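Local coordinates for protein putative isomerase YbhH (Escherichia coli, PDB 6OTV) that is a putative isomerase of the PrpF family and probably interconverts isomers of a small substrate whose identity is not established, at residues I4-M9 against G345-P350; Y183-P188 against E228-Q233; V198-A203 against V252-A257. All coordinates share one frame; numbering follows the deposited sequence.

Contact 1 of 3, residues I4-M9 against G345-P350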
ATOM      1  N   ILE A   4      31.730  -2.059  12.035  1.00 33.35           N
ATOM      2  CA  ILE A   4      30.517  -2.125  11.224  1.00 32.59           C
ATOM      3  C   ILE A   4      30.326  -0.804  10.485  1.00 34.72           C
ATOM      4  O   ILE A   4      30.539   0.269  11.068  1.00 30.15           O
ATOM      5  CB  ILE A   4      29.294  -2.466  12.094  1.00 32.68           C
ATOM      6  CG1 ILE A   4      28.022  -2.540  11.248  1.00 37.79           C
ATOM      7  CG2 ILE A   4      29.124  -1.448  13.220  1.00 28.93           C
ATOM      8  CD1 ILE A   4      26.800  -2.955  12.039  1.00 38.45           C
ATOM      9  N   PRO A   5      29.960  -0.831   9.201  1.00 34.08           N
ATOM     10  CA  PRO A   5      29.613   0.418   8.509  1.00 31.23           C
ATOM     11  C   PRO A   5      28.422   1.095   9.171  1.00 36.25           C
ATOM     12  O   PRO A   5      27.472   0.438   9.605  1.00 34.96           O
ATOM     13  CB  PRO A   5      29.278  -0.045   7.085  1.00 27.20           C
ATOM     14  CG  PRO A   5      29.991  -1.347   6.934  1.00 28.26           C
ATOM     15  CD  PRO A   5      29.962  -1.987   8.291  1.00 28.33           C
ATOM     16  N   CYS A   6      28.476   2.422   9.239  1.00 28.35           N
ATOM     17  CA  CYS A   6      27.455   3.168   9.957  1.00 27.51           C
ATOM     18  C   CYS A   6      27.338   4.573   9.383  1.00 28.51           C
ATOM     19  O   CYS A   6      28.306   5.134   8.863  1.00 29.03           O
ATOM     20  CB  CYS A   6      27.777   3.221  11.453  1.00 30.01           C
ATOM     21  SG  CYS A   6      26.580   4.116  12.460  1.00 34.71           S
ATOM     22  N   VAL A   7      26.131   5.127   9.475  1.00 27.46           N
ATOM     23  CA  VAL A   7      25.841   6.494   9.060  1.00 26.08           C
ATOM     24  C   VAL A   7      25.054   7.157  10.182  1.00 28.01           C
ATOM     25  O   VAL A   7      23.985   6.667  10.564  1.00 35.03           O
ATOM     26  CB  VAL A   7      25.043   6.548   7.743  1.00 32.36           C
ATOM     27  CG1 VAL A   7      24.613   7.978   7.443  1.00 31.02           C
ATOM     28  CG2 VAL A   7      25.855   5.983   6.585  1.00 27.59           C
ATOM     29  N   MET A   8      25.579   8.256  10.718  1.00 25.22           N
ATOM     30  CA  MET A   8      24.830   9.064  11.671  1.00 28.97           C
ATOM     31  C   MET A   8      24.038  10.112  10.909  1.00 27.45           C
ATOM     32  O   MET A   8      24.583  10.804  10.042  1.00 24.09           O
ATOM     33  CB  MET A   8      25.745   9.743  12.690  1.00 27.07           C
ATOM     34  CG  MET A   8      25.016  10.576  13.731  1.00 33.31           C
ATOM     35  SD  MET A   8      26.150  11.449  14.835  1.00 39.14           S
ATOM     36  CE  MET A   8      27.004  10.076  15.605  1.00 41.31           C
ATOM     37  N   MET A   9      22.757  10.219  11.227  1.00 22.84           N
ATOM     38  CA  MET A   9      21.900  11.233  10.641  1.00 25.57           C
ATOM     39  C   MET A   9      21.075  11.882  11.736  1.00 26.94           C
ATOM     40  O   MET A   9      20.694  11.235  12.718  1.00 29.08           O
ATOM     41  CB  MET A   9      20.953  10.652   9.579  1.00 23.80           C
ATOM     42  CG  MET A   9      21.630   9.911   8.441  1.00 30.14           C
ATOM     43  SD  MET A   9      20.426   9.388   7.205  1.00 34.76           S
ATOM     44  CE  MET A   9      19.980  10.968   6.480  1.00 32.05           C
ATOM     45  N   GLY A 345      30.796   6.405   7.549  1.00 32.87           N
ATOM     46  CA  GLY A 345      32.053   5.693   7.683  1.00 28.57           C
ATOM     47  C   GLY A 345      31.961   4.386   8.443  1.00 28.76           C
ATOM     48  O   GLY A 345      31.052   3.582   8.213  1.00 30.52           O
ATOM     49  N   GLU A 346      32.901   4.163   9.359  1.00 29.07           N
ATOM     50  CA  GLU A 346      33.022   2.899  10.072  1.00 26.31           C
ATOM     51  C   GLU A 346      33.015   3.158  11.572  1.00 28.29           C
ATOM     52  O   GLU A 346      33.725   4.048  12.053  1.00 26.17           O
ATOM     53  CB  GLU A 346      34.309   2.172   9.663  1.00 33.03           C
ATOM     54  CG  GLU A 346      34.336   0.692  10.001  1.00 43.90           C
ATOM     55  CD  GLU A 346      33.577  -0.153   8.996  1.00 43.85           C
ATOM     56  OE1 GLU A 346      33.173   0.383   7.943  1.00 41.07           O
ATOM     57  OE2 GLU A 346      33.392  -1.361   9.258  1.00 49.48           O
ATOM     58  N   VAL A 347      32.219   2.384  12.306  1.00 25.85           N
ATOM     59  CA  VAL A 347      32.173   2.451  13.762  1.00 25.71           C
ATOM     60  C   VAL A 347      32.839   1.202  14.318  1.00 26.05           C
ATOM     61  O   VAL A 347      32.602   0.092  13.828  1.00 27.50           O
ATOM     62  CB  VAL A 347      30.729   2.592  14.285  1.00 28.47           C
ATOM     63  CG1 VAL A 347      30.674   2.361  15.794  1.00 26.39           C
ATOM     64  CG2 VAL A 347      30.183   3.969  13.950  1.00 28.89           C
ATOM     65  N   TYR A 348      33.676   1.385  15.335  1.00 28.10           N
ATOM     66  CA  TYR A 348      34.450   0.304  15.931  1.00 30.69           C
ATOM     67  C   TYR A 348      33.880  -0.053  17.295  1.00 32.98           C
ATOM     68  O   TYR A 348      33.517   0.831  18.080  1.00 29.60           O
ATOM     69  CB  TYR A 348      35.926   0.695  16.049  1.00 27.22           C
ATOM     70  CG  TYR A 348      36.544   1.028  14.708  1.00 41.31           C
ATOM     71  CD1 TYR A 348      37.211   0.057  13.970  1.00 31.32           C
ATOM     72  CD2 TYR A 348      36.435   2.306  14.165  1.00 35.04           C
ATOM     73  CE1 TYR A 348      37.766   0.350  12.738  1.00 29.43           C
ATOM     74  CE2 TYR A 348      36.987   2.607  12.931  1.00 36.04           C
ATOM     75  CZ  TYR A 348      37.649   1.625  12.222  1.00 36.17           C
ATOM     76  OH  TYR A 348      38.201   1.917  10.993  1.00 39.92           O
ATOM     77  N   LEU A 349      33.800  -1.353  17.569  1.00 29.22           N
ATOM     78  CA  LEU A 349      33.190  -1.886  18.779  1.00 32.49           C
ATOM     79  C   LEU A 349      34.257  -2.325  19.774  1.00 31.13           C
ATOM     80  O   LEU A 349      35.234  -2.977  19.388  1.00 31.35           O
ATOM     81  CB  LEU A 349      32.290  -3.074  18.440  1.00 29.37           C
ATOM     82  CG  LEU A 349      31.367  -2.836  17.241  1.00 35.55           C
ATOM     83  CD1 LEU A 349      30.640  -4.114  16.844  1.00 31.99           C
ATOM     84  CD2 LEU A 349      30.377  -1.711  17.539  1.00 28.18           C
ATOM     85  N   PRO A 350      34.102  -1.986  21.064  1.00 33.85           N
ATOM     86  CA  PRO A 350      35.085  -2.342  22.098  1.00 37.87           C
ATOM     87  C   PRO A 350      35.180  -3.846  22.340  1.00 44.65           C
ATOM     88  O   PRO A 350      34.267  -4.565  21.937  1.00 49.98           O
ATOM     89  CB  PRO A 350      34.560  -1.624  23.349  1.00 34.62           C
ATOM     90  CG  PRO A 350      33.114  -1.390  23.086  1.00 35.11           C
ATOM     91  CD  PRO A 350      32.986  -1.191  21.607  1.00 31.16           C
TER
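Val347 lays its CG2 methyl against the flank of Cys6, 3.5 Å from Cys6 CB, with the sulfur slightly farther off. The torsion of Val347 explains this: CG1 stands anti to the backbone N (chi1 168°), which leaves CG2 beside that nitrogen and facing Cys6. Ile4 points to the same face and meets Val347 only loosely, CG2 to CB at 4.5 Å. On the other face Pro5 and Glu346 run alongside each other. The Glu346 chain bends at chi2 (80°) and brings its carboxylate back over the partner backbone, with OE2 3.6 Å from Pro5 CD; although OE2 also comes near Ile4 N, the angle is too poor for a hydrogen bond.

The backbones illustrate how an antiparallel ladder tolerates a proline. Ile4 N donates to Val347 O at 2.9 Å and Val347 N to Ile4 O at 3.0 Å; Cys6 and Gly345 exchange a second pair, Cys6 N to Gly345 O and Gly345 N to Cys6 O. Pro5, lacking an N-H, falls at the non-hydrogen-bonded position between them, where its CA makes a CH contact of 3.5 Å with Gly345 O. Gly345 adopts backbone angles that call for glycine, and the strand direction breaks there.

Strand 3-11 pairs with strand 346-348 at Ile4 to Cys6 and, farther along at Met8, with strand 332-344. Strand 14-20 also pairs with it and touches Cys6 through Ala17 and Leu19, while helix 28-39 meets Ile4 and Leu349 through Ile38.

Contact 2 of 3, residues Y183-P188 against E228-Q233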
ATOM      1  N   TYR A 183     -17.216   8.002  28.787  1.00 67.38           N
ATOM      2  CA  TYR A 183     -17.193   8.610  30.110  1.00 65.88           C
ATOM      3  C   TYR A 183     -16.567   7.637  31.094  1.00 71.71           C
ATOM      4  O   TYR A 183     -17.004   6.487  31.203  1.00 76.20           O
ATOM      5  CB  TYR A 183     -18.600   9.006  30.567  1.00 64.31           C
ATOM      6  CG  TYR A 183     -19.214  10.102  29.731  1.00 64.99           C
ATOM      7  CD1 TYR A 183     -19.083  11.437  30.097  1.00 61.93           C
ATOM      8  CD2 TYR A 183     -19.915   9.806  28.569  1.00 69.09           C
ATOM      9  CE1 TYR A 183     -19.638  12.445  29.331  1.00 66.18           C
ATOM     10  CE2 TYR A 183     -20.474  10.807  27.797  1.00 72.49           C
ATOM     11  CZ  TYR A 183     -20.332  12.124  28.182  1.00 73.27           C
ATOM     12  OH  TYR A 183     -20.888  13.123  27.416  1.00 79.96           O
ATOM     13  N   PHE A 184     -15.535   8.099  31.794  1.00 70.62           N
ATOM     14  CA  PHE A 184     -14.891   7.328  32.845  1.00 70.18           C
ATOM     15  C   PHE A 184     -14.620   8.267  34.008  1.00 72.60           C
ATOM     16  O   PHE A 184     -14.000   9.319  33.821  1.00 67.74           O
ATOM     17  CB  PHE A 184     -13.589   6.685  32.356  1.00 66.32           C
ATOM     18  CG  PHE A 184     -13.757   5.827  31.133  1.00 64.67           C
ATOM     19  CD1 PHE A 184     -14.222   4.527  31.239  1.00 70.95           C
ATOM     20  CD2 PHE A 184     -13.446   6.319  29.879  1.00 58.76           C
ATOM     21  CE1 PHE A 184     -14.374   3.737  30.116  1.00 72.39           C
ATOM     22  CE2 PHE A 184     -13.593   5.536  28.754  1.00 60.14           C
ATOM     23  CZ  PHE A 184     -14.059   4.243  28.871  1.00 67.38           C
ATOM     24  N   ASP A 185     -15.099   7.894  35.196  1.00 71.86           N
ATOM     25  CA  ASP A 185     -14.965   8.726  36.393  1.00 68.09           C
ATOM     26  C   ASP A 185     -15.577  10.107  36.172  1.00 65.71           C
ATOM     27  O   ASP A 185     -15.032  11.124  36.603  1.00 65.01           O
ATOM     28  CB  ASP A 185     -13.500   8.839  36.826  1.00 67.12           C
ATOM     29  CG  ASP A 185     -12.817   7.489  36.930  1.00 72.45           C
ATOM     30  OD1 ASP A 185     -13.497   6.460  36.728  1.00 77.22           O
ATOM     31  OD2 ASP A 185     -11.600   7.456  37.210  1.00 74.32           O
ATOM     32  N   ASP A 186     -16.716  10.137  35.473  1.00 70.11           N
ATOM     33  CA  ASP A 186     -17.464  11.366  35.195  1.00 74.95           C
ATOM     34  C   ASP A 186     -16.635  12.381  34.412  1.00 71.73           C
ATOM     35  O   ASP A 186     -16.836  13.591  34.537  1.00 73.38           O
ATOM     36  CB  ASP A 186     -18.000  11.991  36.488  1.00 78.38           C
ATOM     37  CG  ASP A 186     -18.861  11.029  37.280  1.00 92.28           C
ATOM     38  OD1 ASP A 186     -19.634  10.271  36.655  1.00 95.28           O
ATOM     39  OD2 ASP A 186     -18.761  11.022  38.526  1.00 98.88           O
ATOM     40  N   VAL A 187     -15.707  11.900  33.592  1.00 74.73           N
ATOM     41  CA  VAL A 187     -14.863  12.744  32.757  1.00 64.01           C
ATOM     42  C   VAL A 187     -15.133  12.385  31.301  1.00 59.70           C
ATOM     43  O   VAL A 187     -14.914  11.239  30.898  1.00 61.43           O
ATOM     44  CB  VAL A 187     -13.369  12.578  33.084  1.00 60.28           C
ATOM     45  CG1 VAL A 187     -12.524  13.456  32.171  1.00 58.31           C
ATOM     46  CG2 VAL A 187     -13.101  12.897  34.546  1.00 51.08           C
ATOM     47  N   PRO A 188     -15.609  13.317  30.475  1.00 62.24           N
ATOM     48  CA  PRO A 188     -15.822  13.012  29.050  1.00 57.36           C
ATOM     49  C   PRO A 188     -14.489  12.893  28.327  1.00 54.89           C
ATOM     50  O   PRO A 188     -13.694  13.834  28.315  1.00 55.77           O
ATOM     51  CB  PRO A 188     -16.636  14.210  28.549  1.00 55.79           C
ATOM     52  CG  PRO A 188     -16.246  15.329  29.462  1.00 54.87           C
ATOM     53  CD  PRO A 188     -15.992  14.700  30.810  1.00 60.16           C
ATOM     54  N   GLU A 228      -4.336   7.336  35.513  1.00 69.95           N
ATOM     55  CA  GLU A 228      -4.250   5.882  35.396  1.00 71.26           C
ATOM     56  C   GLU A 228      -5.620   5.229  35.522  1.00 69.27           C
ATOM     57  O   GLU A 228      -5.921   4.268  34.804  1.00 68.16           O
ATOM     58  CB  GLU A 228      -3.293   5.324  36.449  1.00 80.59           C
ATOM     59  CG  GLU A 228      -1.839   5.317  36.018  1.00 85.71           C
ATOM     60  CD  GLU A 228      -1.576   4.338  34.889  1.00 88.41           C
ATOM     61  OE1 GLU A 228      -2.310   3.333  34.786  1.00 90.71           O
ATOM     62  OE2 GLU A 228      -0.636   4.576  34.104  1.00 87.48           O
ATOM     63  N   SER A 229      -6.458   5.729  36.433  1.00 71.29           N
ATOM     64  CA  SER A 229      -7.807   5.189  36.577  1.00 71.66           C
ATOM     65  C   SER A 229      -8.567   5.248  35.259  1.00 73.03           C
ATOM     66  O   SER A 229      -9.301   4.316  34.912  1.00 75.35           O
ATOM     67  CB  SER A 229      -8.565   5.955  37.663  1.00 73.45           C
ATOM     68  OG  SER A 229      -9.940   5.614  37.663  1.00 74.83           O
ATOM     69  N   ILE A 230      -8.397   6.335  34.508  1.00 71.67           N
ATOM     70  CA  ILE A 230      -9.079   6.461  33.227  1.00 67.46           C
ATOM     71  C   ILE A 230      -8.393   5.620  32.155  1.00 67.14           C
ATOM     72  O   ILE A 230      -9.062   5.076  31.269  1.00 63.42           O
ATOM     73  CB  ILE A 230      -9.159   7.942  32.819  1.00 62.37           C
ATOM     74  CG1 ILE A 230      -9.747   8.774  33.960  1.00 59.36           C
ATOM     75  CG2 ILE A 230      -9.996   8.109  31.561  1.00 63.71           C
ATOM     76  CD1 ILE A 230      -9.755  10.263  33.690  1.00 54.46           C
ATOM     77  N   ARG A 231      -7.066   5.481  32.220  1.00 66.96           N
ATOM     78  CA  ARG A 231      -6.351   4.744  31.181  1.00 64.31           C
ATOM     79  C   ARG A 231      -6.643   3.252  31.261  1.00 66.13           C
ATOM     80  O   ARG A 231      -6.937   2.613  30.244  1.00 62.82           O
ATOM     81  CB  ARG A 231      -4.849   4.993  31.283  1.00 63.18           C
ATOM     82  CG  ARG A 231      -4.078   4.342  30.145  1.00 67.09           C
ATOM     83  CD  ARG A 231      -2.584   4.514  30.299  1.00 65.88           C
ATOM     84  NE  ARG A 231      -2.015   3.596  31.279  1.00 76.30           N
ATOM     85  CZ  ARG A 231      -1.546   2.387  30.986  1.00 81.61           C
ATOM     86  NH1 ARG A 231      -1.576   1.943  29.736  1.00 76.02           N
ATOM     87  NH2 ARG A 231      -1.045   1.619  31.944  1.00 87.63           N
ATOM     88  N   LEU A 232      -6.541   2.673  32.462  1.00 73.99           N
ATOM     89  CA  LEU A 232      -6.886   1.265  32.633  1.00 75.97           C
ATOM     90  C   LEU A 232      -8.326   1.005  32.214  1.00 78.83           C
ATOM     91  O   LEU A 232      -8.625  -0.017  31.586  1.00 87.05           O
ATOM     92  CB  LEU A 232      -6.667   0.842  34.087  1.00 74.46           C
ATOM     93  CG  LEU A 232      -5.291   1.099  34.709  1.00 73.63           C
ATOM     94  CD1 LEU A 232      -5.300   0.755  36.190  1.00 77.09           C
ATOM     95  CD2 LEU A 232      -4.210   0.316  33.984  1.00 69.44           C
ATOM     96  N   GLN A 233      -9.229   1.931  32.539  1.00 80.34           N
ATOM     97  CA  GLN A 233     -10.627   1.774  32.156  1.00 78.61           C
ATOM     98  C   GLN A 233     -10.809   1.927  30.650  1.00 80.56           C
ATOM     99  O   GLN A 233     -11.617   1.215  30.041  1.00 85.72           O
ATOM    100  CB  GLN A 233     -11.484   2.789  32.914  1.00 75.75           C
ATOM    101  CG  GLN A 233     -12.762   2.222  33.512  1.00 80.13           C
ATOM    102  CD  GLN A 233     -13.456   3.206  34.439  1.00 81.26           C
ATOM    103  OE1 GLN A 233     -12.805   3.994  35.128  1.00 74.39           O
ATOM    104  NE2 GLN A 233     -14.784   3.170  34.455  1.00 85.10           N
TER
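With chi1 of -55° and -51°, Phe184 and Asp185 each set CG beside their own backbone N and anti to the carbonyl carbon. The chain, entering a tight turn, has already aimed both CB atoms at helix 221-237, where Gln233, Ile230 and Ser229 receive the two consecutive side chains. On the helix side, Ser229 holds OG anti to its own backbone N (chi1 170°), on the flank where the Asp185 carboxylate arrives.

There Ser229 OG donates to Asp185 OD2 across a short 2.5 Å, meeting the syn lone pair of that oxygen, on the side of the other carboxylate oxygen. The bond lies on the solvent side, Asp185 being exposed. Deeper in, the Gln233 chain runs alongside the Phe184 ring in the reverse sense: Gln233 CG comes 3.6 Å from Phe184 CD1, and the carbonyl carbon of Gln233 lies over one ring face. Ile230 fills the angle between ring and turn, its CG2 methyl 3.9 Å from Phe184 CB and its CD1 4.3 Å from Val187 CB.

The turn itself is type I', running from Phe184 to Val187, with Val187 N donating to Phe184 O at 3.1 Å; the reciprocal bond, Phe184 N to Val187 O, is weak. Away from the hairpin, Arg231 NE forms a salt bridge with Glu228 OE2 and NH2 donates to Val243 O, tying that side of the helix to the following loop.

Ile230 also reaches Val189 and Ile201 of the adjoining strands. The arrangement is that of a beta hairpin with a two-residue loop, Asp185-Asp186, in a type I' turn packed against the side of an alpha helix, here joining strands 182-184 and 187-193 to helix 221-237.

Contact 3 of 3, residues V198-A203 against V252-A257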
ATOM      1  N   VAL A 198      -4.928   6.226  21.709  1.00 43.78           N
ATOM      2  CA  VAL A 198      -4.845   7.262  22.730  1.00 48.68           C
ATOM      3  C   VAL A 198      -6.221   7.471  23.342  1.00 48.23           C
ATOM      4  O   VAL A 198      -7.251   7.186  22.724  1.00 41.59           O
ATOM      5  CB  VAL A 198      -4.301   8.603  22.179  1.00 47.20           C
ATOM      6  CG1 VAL A 198      -2.928   8.419  21.540  1.00 44.58           C
ATOM      7  CG2 VAL A 198      -5.286   9.225  21.199  1.00 37.84           C
ATOM      8  N   VAL A 199      -6.227   7.970  24.574  1.00 46.25           N
ATOM      9  CA  VAL A 199      -7.443   8.419  25.240  1.00 41.98           C
ATOM     10  C   VAL A 199      -7.289   9.913  25.493  1.00 47.11           C
ATOM     11  O   VAL A 199      -6.370  10.343  26.202  1.00 42.62           O
ATOM     12  CB  VAL A 199      -7.714   7.639  26.539  1.00 44.32           C
ATOM     13  CG1 VAL A 199      -6.434   7.448  27.341  1.00 45.08           C
ATOM     14  CG2 VAL A 199      -8.777   8.339  27.370  1.00 44.37           C
ATOM     15  N   ILE A 200      -8.171  10.700  24.891  1.00 47.10           N
ATOM     16  CA  ILE A 200      -8.065  12.152  24.910  1.00 36.93           C
ATOM     17  C   ILE A 200      -8.893  12.681  26.073  1.00 45.20           C
ATOM     18  O   ILE A 200     -10.109  12.470  26.127  1.00 51.96           O
ATOM     19  CB  ILE A 200      -8.526  12.748  23.573  1.00 37.23           C
ATOM     20  CG1 ILE A 200      -7.599  12.264  22.456  1.00 34.86           C
ATOM     21  CG2 ILE A 200      -8.568  14.265  23.641  1.00 33.59           C
ATOM     22  CD1 ILE A 200      -8.102  12.554  21.078  1.00 36.63           C
ATOM     23  N   ILE A 201      -8.233  13.360  27.006  1.00 37.21           N
ATOM     24  CA  ILE A 201      -8.841  13.812  28.251  1.00 45.12           C
ATOM     25  C   ILE A 201      -8.673  15.322  28.338  1.00 39.51           C
ATOM     26  O   ILE A 201      -7.549  15.815  28.227  1.00 35.46           O
ATOM     27  CB  ILE A 201      -8.213  13.139  29.485  1.00 47.13           C
ATOM     28  CG1 ILE A 201      -8.156  11.623  29.298  1.00 41.51           C
ATOM     29  CG2 ILE A 201      -8.982  13.518  30.748  1.00 43.68           C
ATOM     30  CD1 ILE A 201      -7.285  10.916  30.310  1.00 43.28           C
ATOM     31  N   PRO A 202      -9.745  16.090  28.538  1.00 41.41           N
ATOM     32  CA  PRO A 202      -9.588  17.530  28.785  1.00 42.40           C
ATOM     33  C   PRO A 202      -8.862  17.782  30.099  1.00 41.86           C
ATOM     34  O   PRO A 202      -9.232  17.244  31.146  1.00 43.10           O
ATOM     35  CB  PRO A 202     -11.032  18.045  28.829  1.00 39.73           C
ATOM     36  CG  PRO A 202     -11.837  17.004  28.115  1.00 37.33           C
ATOM     37  CD  PRO A 202     -11.159  15.702  28.408  1.00 36.51           C
ATOM     38  N   ALA A 203      -7.820  18.615  30.036  1.00 36.41           N
ATOM     39  CA  ALA A 203      -7.005  18.879  31.218  1.00 41.71           C
ATOM     40  C   ALA A 203      -7.827  19.510  32.337  1.00 43.07           C
ATOM     41  O   ALA A 203      -7.620  19.203  33.519  1.00 44.08           O
ATOM     42  CB  ALA A 203      -5.825  19.776  30.849  1.00 33.09           C
ATOM     43  N   VAL A 252      -3.681  11.529  26.774  1.00 38.67           N
ATOM     44  CA  VAL A 252      -3.319  12.861  26.297  1.00 40.24           C
ATOM     45  C   VAL A 252      -4.225  13.879  26.971  1.00 39.51           C
ATOM     46  O   VAL A 252      -5.447  13.845  26.786  1.00 43.26           O
ATOM     47  CB  VAL A 252      -3.437  12.985  24.769  1.00 42.02           C
ATOM     48  CG1 VAL A 252      -3.081  14.399  24.350  1.00 33.28           C
ATOM     49  CG2 VAL A 252      -2.546  11.964  24.074  1.00 42.50           C
ATOM     50  N   LEU A 253      -3.630  14.786  27.740  1.00 39.69           N
ATOM     51  CA  LEU A 253      -4.363  15.926  28.271  1.00 40.11           C
ATOM     52  C   LEU A 253      -4.406  17.031  27.222  1.00 37.40           C
ATOM     53  O   LEU A 253      -3.370  17.401  26.661  1.00 33.92           O
ATOM     54  CB  LEU A 253      -3.711  16.436  29.555  1.00 38.63           C
ATOM     55  CG  LEU A 253      -3.642  15.458  30.729  1.00 44.25           C
ATOM     56  CD1 LEU A 253      -3.113  16.165  31.966  1.00 43.51           C
ATOM     57  CD2 LEU A 253      -5.011  14.856  30.998  1.00 52.44           C
ATOM     58  N   ILE A 254      -5.600  17.550  26.945  1.00 32.01           N
ATOM     59  CA  ILE A 254      -5.760  18.575  25.922  1.00 30.22           C
ATOM     60  C   ILE A 254      -6.334  19.842  26.542  1.00 32.91           C
ATOM     61  O   ILE A 254      -7.045  19.813  27.551  1.00 30.41           O
ATOM     62  CB  ILE A 254      -6.641  18.104  24.745  1.00 29.94           C
ATOM     63  CG1 ILE A 254      -8.080  17.855  25.202  1.00 30.76           C
ATOM     64  CG2 ILE A 254      -6.049  16.858  24.101  1.00 33.92           C
ATOM     65  CD1 ILE A 254      -9.072  17.787  24.058  1.00 30.26           C
ATOM     66  N   SER A 255      -6.001  20.965  25.916  1.00 28.03           N
ATOM     67  CA  SER A 255      -6.477  22.285  26.297  1.00 27.22           C
ATOM     68  C   SER A 255      -6.336  23.189  25.083  1.00 29.52           C
ATOM     69  O   SER A 255      -5.614  22.847  24.139  1.00 25.31           O
ATOM     70  CB  SER A 255      -5.684  22.840  27.495  1.00 30.76           C
ATOM     71  OG  SER A 255      -4.321  23.044  27.165  1.00 39.10           O
ATOM     72  N   PRO A 256      -7.023  24.333  25.061  1.00 29.80           N
ATOM     73  CA  PRO A 256      -6.912  25.223  23.900  1.00 26.59           C
ATOM     74  C   PRO A 256      -5.478  25.680  23.676  1.00 29.28           C
ATOM     75  O   PRO A 256      -4.669  25.748  24.605  1.00 23.51           O
ATOM     76  CB  PRO A 256      -7.822  26.403  24.264  1.00 23.73           C
ATOM     77  CG  PRO A 256      -8.786  25.844  25.252  1.00 24.24           C
ATOM     78  CD  PRO A 256      -8.011  24.830  26.038  1.00 31.05           C
ATOM     79  N   ALA A 257      -5.168  25.980  22.418  1.00 27.34           N
ATOM     80  CA  ALA A 257      -3.850  26.487  22.066  1.00 33.15           C
ATOM     81  C   ALA A 257      -3.621  27.867  22.673  1.00 31.24           C
ATOM     82  O   ALA A 257      -4.560  28.626  22.924  1.00 31.46           O
ATOM     83  CB  ALA A 257      -3.693  26.558  20.549  1.00 21.09           C
TER
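Ile200 and Ile254 cross obliquely on one face of a parallel strand pair, the CG2 methyl of Ile200 lying 3.6 Å from Ile254 CD1 and equally near Ile254 CG2. In Ile254, chi1 (65°) sets CG1 in the crowded position between the backbone N and the carbonyl carbon and leaves CG2 facing Ile200, while an extended chi2 (163°) carries CD1 onward to the same methyl. On the reverse face Leu253 brings CD2 to within 3.9 Å of Ile201 CB, and its CB sits 4.2 Å from the CB of Ala203.

Between the two faces runs the alternating bonding of parallel strands, in which a residue on one strand bridges two residues on the other. Val252 accepts from Ile201 N at 2.8 Å through its carbonyl and donates through its N-H to Val199 O. Ile254 repeats the scheme two residues on, giving its N-H to Ile201 O and receiving that of Ala203 at 2.9 Å. Ile201 O is further approached by Leu253 CA at 3.2 Å, a CH contact beside the conventional bond.

Strands curled around a central helix are the hallmark of the diaminopimelate epimerase clan to which PrpF proteins belong, and the surroundings are consistent with that plan. Helix 279-290 packs on the face of Ile200 and Val252: Ala284 touches Val198, Ser288 touches Ile200 and Ile285 touches Val252.

Farther out, both strands have second neighbours. Strand 187-193 pairs with 197-202, Thr190 bonding to the backbone of Ile200, and strand 263-267 pairs with 250-255, where Asn264 also donates its side-chain amide to Ser255 OG.

Overall arrangement
From the N terminus, residues 4-9 open the longest loop, which contact 1 closes only when the chain reaches 345-350, joining the two ends of the protein. Contacts 2 and 3 both fall within that span. The hairpin at 183-188 comes first, then the strand at 198-203; the helix at 228-233 closes contact 2 before 252-257 closes contact 3, so these two loops cross. Their centres are 13 Å apart, and they touch through the neighbouring strands 187-193 and 197-202, uniting hairpin, helix and parallel strands. Contact 1 lies on the opposite side of the chain's centre, its centre 41 Å from that of contact 3.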